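Local coordinates for protein B (Streptococcus agalactiae, PDB 5H6I) that is a secreted, pore-forming CAMP factor that permeabilizes membranes and has also been classed among the bacterial proteins that bind the Fc part of IgG, at residues A[71-82]-A[95-105]. Residues are numbered along the deposited sequence; the frame is centred on the assembly and turned at random.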
ATOM      1  N   ALA A  71      -4.534  -5.816  -9.267  1.00 50.86           N
ATOM      2  CA  ALA A  71      -5.841  -5.329  -8.838  1.00 51.43           C
ATOM      3  C   ALA A  71      -6.295  -4.150  -9.689  1.00 58.36           C
ATOM      4  O   ALA A  71      -7.476  -4.051 -10.041  1.00 60.07           O
ATOM      5  CB  ALA A  71      -5.801  -4.944  -7.360  1.00 46.50           C
ATOM      6  N   ILE A  72      -5.372  -3.246 -10.027  1.00 54.84           N
ATOM      7  CA  ILE A  72      -5.712  -2.125 -10.900  1.00 54.52           C
ATOM      8  C   ILE A  72      -6.132  -2.634 -12.273  1.00 56.88           C
ATOM      9  O   ILE A  72      -7.092  -2.134 -12.870  1.00 59.25           O
ATOM     10  CB  ILE A  72      -4.530  -1.143 -10.991  1.00 61.12           C
ATOM     11  CG1 ILE A  72      -4.294  -0.468  -9.638  1.00 59.07           C
ATOM     12  CG2 ILE A  72      -4.778  -0.102 -12.073  1.00 60.66           C
ATOM     13  CD1 ILE A  72      -3.020   0.344  -9.573  1.00 52.74           C
ATOM     14  N   THR A  73      -5.422  -3.639 -12.791  1.00 63.50           N
ATOM     15  CA  THR A  73      -5.821  -4.254 -14.052  1.00 62.28           C
ATOM     16  C   THR A  73      -7.189  -4.914 -13.929  1.00 63.01           C
ATOM     17  O   THR A  73      -8.004  -4.855 -14.858  1.00 62.84           O
ATOM     18  CB  THR A  73      -4.770  -5.272 -14.496  1.00 66.21           C
ATOM     19  OG1 THR A  73      -3.523  -4.603 -14.728  1.00 80.78           O
ATOM     20  CG2 THR A  73      -5.202  -5.975 -15.777  1.00 57.66           C
ATOM     21  N   SER A  74      -7.465  -5.540 -12.780  1.00 54.07           N
ATOM     22  CA  SER A  74      -8.771  -6.153 -12.569  1.00 56.15           C
ATOM     23  C   SER A  74      -9.882  -5.113 -12.559  1.00 52.43           C
ATOM     24  O   SER A  74     -10.997  -5.394 -13.011  1.00 55.07           O
ATOM     25  CB  SER A  74      -8.775  -6.950 -11.263  1.00 55.94           C
ATOM     26  OG  SER A  74      -8.901  -6.094 -10.140  1.00 57.72           O
ATOM     27  N   VAL A  75      -9.599  -3.910 -12.054  1.00 50.20           N
ATOM     28  CA  VAL A  75     -10.602  -2.849 -12.048  1.00 53.35           C
ATOM     29  C   VAL A  75     -10.977  -2.464 -13.473  1.00 55.73           C
ATOM     30  O   VAL A  75     -12.149  -2.214 -13.779  1.00 55.20           O
ATOM     31  CB  VAL A  75     -10.089  -1.634 -11.250  1.00 57.33           C
ATOM     32  CG1 VAL A  75     -11.010  -0.438 -11.438  1.00 48.10           C
ATOM     33  CG2 VAL A  75      -9.961  -1.983  -9.776  1.00 52.38           C
ATOM     34  N   GLU A  76      -9.990  -2.426 -14.370  1.00 52.93           N
ATOM     35  CA  GLU A  76     -10.245  -2.009 -15.744  1.00 55.67           C
ATOM     36  C   GLU A  76     -10.956  -3.086 -16.554  1.00 57.30           C
ATOM     37  O   GLU A  76     -11.783  -2.760 -17.412  1.00 60.07           O
ATOM     38  CB  GLU A  76      -8.933  -1.619 -16.423  1.00 53.48           C
ATOM     39  CG  GLU A  76      -9.004  -0.316 -17.201  1.00 64.15           C
ATOM     40  CD  GLU A  76      -9.643   0.805 -16.403  1.00 80.48           C
ATOM     41  OE1 GLU A  76     -10.569   1.456 -16.930  1.00 81.80           O
ATOM     42  OE2 GLU A  76      -9.218   1.037 -15.251  1.00 70.71           O
ATOM     43  N   LYS A  77     -10.655  -4.363 -16.304  1.00 41.62           N
ATOM     44  CA  LYS A  77     -11.320  -5.426 -17.051  1.00 55.84           C
ATOM     45  C   LYS A  77     -12.758  -5.621 -16.585  1.00 57.46           C
ATOM     46  O   LYS A  77     -13.603  -6.079 -17.363  1.00 64.01           O
ATOM     47  CB  LYS A  77     -10.525  -6.728 -16.939  1.00 54.00           C
ATOM     48  CG  LYS A  77     -11.155  -7.787 -16.054  1.00 61.78           C
ATOM     49  CD  LYS A  77     -10.390  -9.098 -16.123  1.00 61.97           C
ATOM     50  CE  LYS A  77     -10.547  -9.768 -17.477  1.00 58.15           C
ATOM     51  NZ  LYS A  77      -9.815 -11.063 -17.534  1.00 66.51           N
ATOM     52  N   LEU A  78     -13.058  -5.280 -15.329  1.00 59.22           N
ATOM     53  CA  LEU A  78     -14.442  -5.319 -14.870  1.00 58.14           C
ATOM     54  C   LEU A  78     -15.235  -4.146 -15.432  1.00 56.79           C
ATOM     55  O   LEU A  78     -16.406  -4.299 -15.799  1.00 55.34           O
ATOM     56  CB  LEU A  78     -14.493  -5.322 -13.342  1.00 54.40           C
ATOM     57  CG  LEU A  78     -13.946  -6.560 -12.626  1.00 53.20           C
ATOM     58  CD1 LEU A  78     -13.580  -6.233 -11.186  1.00 46.32           C
ATOM     59  CD2 LEU A  78     -14.942  -7.707 -12.676  1.00 51.82           C
ATOM     60  N   LYS A  79     -14.612  -2.967 -15.509  1.00 60.74           N
ATOM     61  CA  LYS A  79     -15.273  -1.809 -16.104  1.00 53.98           C
ATOM     62  C   LYS A  79     -15.572  -2.050 -17.577  1.00 54.14           C
ATOM     63  O   LYS A  79     -16.668  -1.741 -18.060  1.00 56.22           O
ATOM     64  CB  LYS A  79     -14.402  -0.564 -15.933  1.00 53.53           C
ATOM     65  CG  LYS A  79     -14.623   0.192 -14.636  1.00 60.40           C
ATOM     66  CD  LYS A  79     -14.046   1.596 -14.722  1.00 58.80           C
ATOM     67  CE  LYS A  79     -12.969   1.817 -13.672  1.00 69.25           C
ATOM     68  NZ  LYS A  79     -12.216   3.082 -13.900  1.00 78.88           N
ATOM     69  N   THR A  80     -14.600  -2.601 -18.308  1.00 52.80           N
ATOM     70  CA  THR A  80     -14.813  -2.896 -19.721  1.00 54.19           C
ATOM     71  C   THR A  80     -15.910  -3.938 -19.905  1.00 56.90           C
ATOM     72  O   THR A  80     -16.698  -3.861 -20.855  1.00 57.72           O
ATOM     73  CB  THR A  80     -13.505  -3.367 -20.360  1.00 53.34           C
ATOM     74  OG1 THR A  80     -12.472  -2.409 -20.096  1.00 52.37           O
ATOM     75  CG2 THR A  80     -13.666  -3.523 -21.865  1.00 44.07           C
ATOM     76  N   SER A  81     -15.986  -4.913 -18.996  1.00 53.61           N
ATOM     77  CA  SER A  81     -17.043  -5.917 -19.083  1.00 54.43           C
ATOM     78  C   SER A  81     -18.407  -5.310 -18.777  1.00 58.15           C
ATOM     79  O   SER A  81     -19.396  -5.623 -19.449  1.00 55.22           O
ATOM     80  CB  SER A  81     -16.746  -7.076 -18.133  1.00 42.65           C
ATOM     81  OG  SER A  81     -17.695  -8.115 -18.293  1.00 50.67           O
ATOM     82  N   LEU A  82     -18.479  -4.444 -17.763  1.00 55.14           N
ATOM     83  CA  LEU A  82     -19.735  -3.769 -17.453  1.00 59.08           C
ATOM     84  C   LEU A  82     -20.158  -2.848 -18.590  1.00 58.21           C
ATOM     85  O   LEU A  82     -21.339  -2.794 -18.952  1.00 54.92           O
ATOM     86  CB  LEU A  82     -19.597  -2.974 -16.154  1.00 50.02           C
ATOM     87  CG  LEU A  82     -19.752  -3.737 -14.838  1.00 59.74           C
ATOM     88  CD1 LEU A  82     -19.665  -2.779 -13.661  1.00 60.31           C
ATOM     89  CD2 LEU A  82     -21.063  -4.507 -14.811  1.00 55.24           C
ATOM     90  N   ILE A  95     -20.362 -10.530 -11.533  1.00 74.18           N
ATOM     91  CA  ILE A  95     -19.663  -9.257 -11.666  1.00 63.69           C
ATOM     92  C   ILE A  95     -19.656  -8.503 -10.341  1.00 65.90           C
ATOM     93  O   ILE A  95     -18.739  -7.716 -10.072  1.00 63.42           O
ATOM     94  CB  ILE A  95     -20.291  -8.417 -12.798  1.00 66.07           C
ATOM     95  CG1 ILE A  95     -19.255  -7.469 -13.404  1.00 62.20           C
ATOM     96  CG2 ILE A  95     -21.500  -7.639 -12.303  1.00 81.35           C
ATOM     97  CD1 ILE A  95     -18.192  -8.168 -14.217  1.00 68.18           C
ATOM     98  N   GLY A  96     -20.651  -8.737  -9.488  1.00 65.25           N
ATOM     99  CA  GLY A  96     -20.737  -8.046  -8.217  1.00 70.61           C
ATOM    100  C   GLY A  96     -19.832  -8.650  -7.165  1.00 72.06           C
ATOM    101  O   GLY A  96     -19.235  -7.927  -6.360  1.00 62.97           O
ATOM    102  N   SER A  97     -19.725  -9.981  -7.163  1.00 62.95           N
ATOM    103  CA  SER A  97     -18.838 -10.650  -6.218  1.00 63.31           C
ATOM    104  C   SER A  97     -17.378 -10.306  -6.481  1.00 68.78           C
ATOM    105  O   SER A  97     -16.565 -10.310  -5.550  1.00 63.61           O
ATOM    106  CB  SER A  97     -19.050 -12.162  -6.283  1.00 64.14           C
ATOM    107  OG  SER A  97     -20.425 -12.487  -6.175  1.00 77.03           O
ATOM    108  N   ARG A  98     -17.027 -10.008  -7.733  1.00 62.79           N
ATOM    109  CA  ARG A  98     -15.664  -9.592  -8.042  1.00 58.05           C
ATOM    110  C   ARG A  98     -15.414  -8.151  -7.611  1.00 54.05           C
ATOM    111  O   ARG A  98     -14.316  -7.820  -7.150  1.00 51.42           O
ATOM    112  CB  ARG A  98     -15.390  -9.763  -9.535  1.00 51.43           C
ATOM    113  CG  ARG A  98     -15.606 -11.181 -10.033  1.00 51.35           C
ATOM    114  CD  ARG A  98     -15.489 -11.280 -11.544  1.00 62.27           C
ATOM    115  NE  ARG A  98     -15.790 -12.628 -12.019  1.00 59.28           N
ATOM    116  CZ  ARG A  98     -14.915 -13.629 -12.031  1.00 57.84           C
ATOM    117  NH1 ARG A  98     -13.678 -13.435 -11.596  1.00 55.66           N
ATOM    118  NH2 ARG A  98     -15.276 -14.824 -12.479  1.00 66.16           N
ATOM    119  N   VAL A  99     -16.420  -7.286  -7.751  1.00 50.20           N
ATOM    120  CA  VAL A  99     -16.277  -5.901  -7.315  1.00 51.56           C
ATOM    121  C   VAL A  99     -16.175  -5.828  -5.797  1.00 56.15           C
ATOM    122  O   VAL A  99     -15.372  -5.061  -5.250  1.00 69.04           O
ATOM    123  CB  VAL A  99     -17.444  -5.053  -7.851  1.00 56.20           C
ATOM    124  CG1 VAL A  99     -17.496  -3.702  -7.152  1.00 52.20           C
ATOM    125  CG2 VAL A  99     -17.320  -4.873  -9.358  1.00 56.06           C
ATOM    126  N   GLU A 100     -16.977  -6.629  -5.091  1.00 58.33           N
ATOM    127  CA  GLU A 100     -16.926  -6.630  -3.632  1.00 63.56           C
ATOM    128  C   GLU A 100     -15.588  -7.152  -3.124  1.00 59.71           C
ATOM    129  O   GLU A 100     -15.043  -6.629  -2.146  1.00 64.82           O
ATOM    130  CB  GLU A 100     -18.072  -7.466  -3.065  1.00 61.75           C
ATOM    131  CG  GLU A 100     -19.449  -6.868  -3.283  1.00 77.56           C
ATOM    132  CD  GLU A 100     -20.557  -7.883  -3.097  1.00 91.77           C
ATOM    133  OE1 GLU A 100     -20.262  -9.098  -3.111  1.00 81.99           O
ATOM    134  OE2 GLU A 100     -21.725  -7.469  -2.936  1.00101.95           O
ATOM    135  N   ALA A 101     -15.043  -8.182  -3.775  1.00 58.71           N
ATOM    136  CA  ALA A 101     -13.763  -8.739  -3.354  1.00 55.01           C
ATOM    137  C   ALA A 101     -12.615  -7.754  -3.536  1.00 60.61           C
ATOM    138  O   ALA A 101     -11.562  -7.928  -2.914  1.00 57.47           O
ATOM    139  CB  ALA A 101     -13.471 -10.031  -4.118  1.00 53.11           C
ATOM    140  N   LEU A 102     -12.792  -6.729  -4.373  1.00 52.79           N
ATOM    141  CA  LEU A 102     -11.767  -5.698  -4.497  1.00 56.39           C
ATOM    142  C   LEU A 102     -11.688  -4.839  -3.242  1.00 53.88           C
ATOM    143  O   LEU A 102     -10.610  -4.340  -2.903  1.00 53.72           O
ATOM    144  CB  LEU A 102     -12.040  -4.828  -5.723  1.00 53.32           C
ATOM    145  CG  LEU A 102     -11.573  -5.412  -7.057  1.00 55.76           C
ATOM    146  CD1 LEU A 102     -12.064  -4.561  -8.214  1.00 54.39           C
ATOM    147  CD2 LEU A 102     -10.057  -5.539  -7.081  1.00 51.42           C
ATOM    148  N   THR A 103     -12.812  -4.652  -2.546  1.00 58.53           N
ATOM    149  CA  THR A 103     -12.775  -3.962  -1.262  1.00 57.90           C
ATOM    150  C   THR A 103     -12.014  -4.782  -0.227  1.00 54.18           C
ATOM    151  O   THR A 103     -11.280  -4.227   0.599  1.00 57.74           O
ATOM    152  CB  THR A 103     -14.197  -3.666  -0.781  1.00 53.70           C
ATOM    153  OG1 THR A 103     -14.861  -2.830  -1.737  1.00 65.36           O
ATOM    154  CG2 THR A 103     -14.175  -2.960   0.568  1.00 62.04           C
ATOM    155  N   ASP A 104     -12.169  -6.108  -0.264  1.00 55.40           N
ATOM    156  CA  ASP A 104     -11.385  -6.968   0.615  1.00 55.07           C
ATOM    157  C   ASP A 104      -9.908  -6.944   0.244  1.00 56.14           C
ATOM    158  O   ASP A 104      -9.048  -7.087   1.121  1.00 50.72           O
ATOM    159  CB  ASP A 104     -11.924  -8.397   0.572  1.00 45.07           C
ATOM    160  CG  ASP A 104     -13.331  -8.505   1.127  1.00 61.83           C
ATOM    161  OD1 ASP A 104     -13.501  -8.344   2.354  1.00 68.28           O
ATOM    162  OD2 ASP A 104     -14.268  -8.748   0.337  1.00 63.31           O
ATOM    163  N   VAL A 105      -9.596  -6.771  -1.043  1.00 48.59           N
ATOM    164  CA  VAL A 105      -8.206  -6.602  -1.456  1.00 55.05           C
ATOM    165  C   VAL A 105      -7.631  -5.327  -0.854  1.00 52.62           C
ATOM    166  O   VAL A 105      -6.556  -5.334  -0.243  1.00 50.89           O
ATOM    167  CB  VAL A 105      -8.096  -6.598  -2.992  1.00 49.25           C
ATOM    168  CG1 VAL A 105      -6.760  -6.015  -3.429  1.00 38.48           C
ATOM    169  CG2 VAL A 105      -8.274  -7.999  -3.545  1.00 44.61           C
TER
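L78 and L102 carry this helix pair, each a knob dropped into a hole of four residues on the other helix. L78 sits among I95, R98, V99 and L102; L102 sits among A71, S74, V75 and L78. The two leucines meet tip to tip, CD1 of L78 lying 3.7 Å from CD1 of L102. In L78, CG stands anti to the carbonyl carbon and beside the backbone N (chi1 -67°), and with chi2 at 159° the methyls part, CD1 going to L102 and CD2 to I95, whose CD1 is 3.6 Å from it; the side chains of L78 and I95 slide past each other in opposite directions. I95 in turn meets L82 obliquely, its CG1 3.7 Å from CD2 of L82. CD1 of L102 also reaches CG2 of V75, while at the far end of the contact CB of A71 faces CG1 of V105 at 4.2 Å.

This is antiparallel packing of consecutive helices, 65-84 and 93-115, in the five-helix N-terminal bundle of the CAMP factor; the segment axes come within 10.9 Å. Both segments belong to the region assigned to binding the IgG constant part. Helix 35-58 adds L52 against V75 and M41 against I95, and helix 121-139 brings L139 onto S74.

Polar groups line the apolar seam without bonding across it. OG of S74, set between the backbone N and the carbonyl carbon (chi1 78°), lies against CD2 of L102 and points back at O of A71, 2.5 Å from OG, too short to take at face value. R98 contributes its aliphatic part: L78 crosses it at about a right angle, CD2 being 3.8 Å from CB of R98. From there the extended arginine chain leads away, and NH1 donates to the carbonyl of I138.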